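Local atomic coordinates of penicillin-binding protein A (Mycobacterium tuberculosis, PDB entry 3UN7), a protein that probably acts as a penicillin-binding D,D-transpeptidase, cross-linking the peptidoglycan of the cell wall and contributing to the control of cell length. Residues 217-222 and 226-231. Numbering follows the deposited sequence.
Sequences APTIPL and TAQLEN
The carbonyl oxygen of Leu229 is gripped by two consecutive residues of the facing strand. Ile220 N donates a hydrogen bond to Leu229 O at 2.9 Å, meeting the carbonyl almost head-on. Thr219 CA adds a weaker CA-H...O contact to Leu229 O at 3.4 Å. The return bond, from Leu229 N to Ile220 O at 3.0 Å, makes Ile220 and Leu229 a hydrogen-bonded pair, illustrating the reciprocal bonding that defines such pairs in any antiparallel ladder. Toward the turn, Leu222 N donates a hydrogen bond to Ala227 O; toward the open end, Asn231 N binds Pro218 O at 3.0 Å from a position tilted out of the carbonyl plane.

The two faces of this small ladder differ. On one, methyl CG2 of Thr219 rests beside CB of Glu230 at 3.8 Å, and Gln228 lays its CB over Ile220 O at 3.4 Å before its chain runs on, extended. The other is apolar: with CG anti to its carbonyl carbon (chi1 -73°), Leu222 presents both methyls to those of Leu229, CD1 against CD1 and CD2 against CD2 at 3.7 Å, while CD1 also leans on Ala227 CB. Met305 of helix 300-306 touches both leucines, and Val258 of helix 254-264 meets Ile220 and Leu229.

At the open end the carboxamide of Asn231 is fixed at both its polar atoms, OD1 accepting from Thr255 N and ND2 donating to Ala235 O, and the hydroxyl of Thr255 bonds Ala217 O. Asn254, the last residue of a Ser-Cys-Asn sequence matching the SxN motif of penicillin-binding proteins, bonds Glu230 O through ND2, and the side chain of Asn231 lies about 9 Å from that of Ser193, the probable acylated nucleophile. The whole is a two-stranded antiparallel beta hairpin, laid on the helical part of the transpeptidase domain and tied at its open end beside the active site.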
loop_
_atom_site.group_PDB
_atom_site.type_symbol
_atom_site.label_atom_id
_atom_site.label_comp_id
_atom_site.label_asym_id
_atom_site.label_seq_id
_atom_site.Cartn_x
_atom_site.Cartn_y
_atom_site.Cartn_z
ATOM N N ALA A 217 17.727 -16.181 22.154
ATOM C CA ALA A 217 19.117 -15.726 21.982
ATOM C C ALA A 217 19.223 -14.395 21.243
ATOM O O ALA A 217 18.493 -14.178 20.284
ATOM C CB ALA A 217 19.962 -16.805 21.262
ATOM N N PRO A 218 20.136 -13.507 21.692
ATOM C CA PRO A 218 20.348 -12.194 21.079
ATOM C C PRO A 218 20.990 -12.253 19.686
ATOM O O PRO A 218 20.844 -11.312 18.913
ATOM C CB PRO A 218 21.279 -11.491 22.071
ATOM C CG PRO A 218 22.006 -12.590 22.754
ATOM C CD PRO A 218 21.024 -13.714 22.856
ATOM N N THR A 219 21.704 -13.335 19.381
ATOM C CA THR A 219 22.240 -13.564 18.033
ATOM C C THR A 219 22.059 -15.022 17.619
ATOM O O THR A 219 21.954 -15.905 18.470
ATOM C CB THR A 219 23.741 -13.191 17.886
ATOM O OG1 THR A 219 24.550 -14.096 18.651
ATOM C CG2 THR A 219 24.009 -11.743 18.303
ATOM N N ILE A 220 22.036 -15.251 16.309
ATOM C CA ILE A 220 21.868 -16.576 15.725
ATOM C C ILE A 220 22.748 -16.671 14.471
ATOM O O ILE A 220 22.655 -15.810 13.582
ATOM C CB ILE A 220 20.362 -16.866 15.405
ATOM C CG1 ILE A 220 20.128 -18.339 15.056
ATOM C CG2 ILE A 220 19.815 -15.948 14.294
ATOM C CD1 ILE A 220 18.639 -18.707 14.965
ATOM N N PRO A 221 23.628 -17.697 14.399
ATOM C CA PRO A 221 24.425 -17.851 13.184
ATOM C C PRO A 221 23.526 -18.237 12.016
ATOM O O PRO A 221 22.534 -18.945 12.208
ATOM C CB PRO A 221 25.386 -19.002 13.526
ATOM C CG PRO A 221 24.716 -19.762 14.615
ATOM C CD PRO A 221 23.930 -18.744 15.396
ATOM N N LEU A 222 23.842 -17.748 10.823
ATOM C CA LEU A 222 23.143 -18.199 9.628
ATOM C C LEU A 222 23.870 -19.418 9.073
ATOM O O LEU A 222 25.094 -19.380 8.940
ATOM C CB LEU A 222 23.074 -17.084 8.582
ATOM C CG LEU A 222 22.124 -15.926 8.861
ATOM C CD1 LEU A 222 22.291 -14.848 7.793
ATOM C CD2 LEU A 222 20.680 -16.421 8.909
ATOM N N THR A 226 29.210 -17.092 7.240
ATOM C CA THR A 226 29.869 -16.439 8.371
ATOM C C THR A 226 28.960 -15.383 9.018
ATOM O O THR A 226 29.193 -14.960 10.147
ATOM C CB THR A 226 31.201 -15.802 7.914
ATOM O OG1 THR A 226 31.965 -16.780 7.199
ATOM C CG2 THR A 226 32.033 -15.320 9.100
ATOM N N ALA A 227 27.922 -14.975 8.293
ATOM C CA ALA A 227 26.971 -13.969 8.762
ATOM C C ALA A 227 26.132 -14.441 9.952
ATOM O O ALA A 227 25.798 -15.627 10.077
ATOM C CB ALA A 227 26.062 -13.536 7.622
ATOM N N GLN A 228 25.808 -13.503 10.831
ATOM C CA GLN A 228 24.830 -13.768 11.870
ATOM C C GLN A 228 23.759 -12.686 11.911
ATOM O O GLN A 228 23.990 -11.533 11.522
ATOM C CB GLN A 228 25.489 -13.952 13.232
ATOM C CG GLN A 228 26.413 -12.831 13.674
ATOM C CD GLN A 228 27.071 -13.137 15.004
ATOM O OE1 GLN A 228 27.303 -14.303 15.344
ATOM N NE2 GLN A 228 27.379 -12.089 15.769
ATOM N N LEU A 229 22.577 -13.073 12.365
ATOM C CA LEU A 229 21.501 -12.132 12.523
ATOM C C LEU A 229 21.306 -11.904 14.007
ATOM O O LEU A 229 21.476 -12.824 14.812
ATOM C CB LEU A 229 20.234 -12.647 11.844
ATOM C CG LEU A 229 19.927 -12.182 10.407
ATOM C CD1 LEU A 229 21.172 -11.798 9.587
ATOM C CD2 LEU A 229 19.092 -13.216 9.652
ATOM N N GLU A 230 21.002 -10.660 14.364
ATOM C CA GLU A 230 20.787 -10.298 15.749
ATOM C C GLU A 230 19.409 -9.684 15.939
ATOM O O GLU A 230 18.799 -9.204 14.983
ATOM C CB GLU A 230 21.891 -9.356 16.253
ATOM C CG GLU A 230 21.806 -7.909 15.767
ATOM C CD GLU A 230 22.566 -6.927 16.660
ATOM O OE1 GLU A 230 22.311 -5.710 16.538
ATOM O OE2 GLU A 230 23.405 -7.359 17.485
ATOM N N ASN A 231 18.922 -9.734 17.173
ATOM C CA ASN A 231 17.678 -9.082 17.541
ATOM C C ASN A 231 17.892 -7.581 17.484
ATOM O O ASN A 231 18.986 -7.089 17.756
ATOM C CB ASN A 231 17.251 -9.474 18.963
ATOM C CG ASN A 231 16.652 -10.870 19.046
ATOM O OD1 ASN A 231 16.268 -11.464 18.038
ATOM N ND2 ASN A 231 16.562 -11.396 20.265
#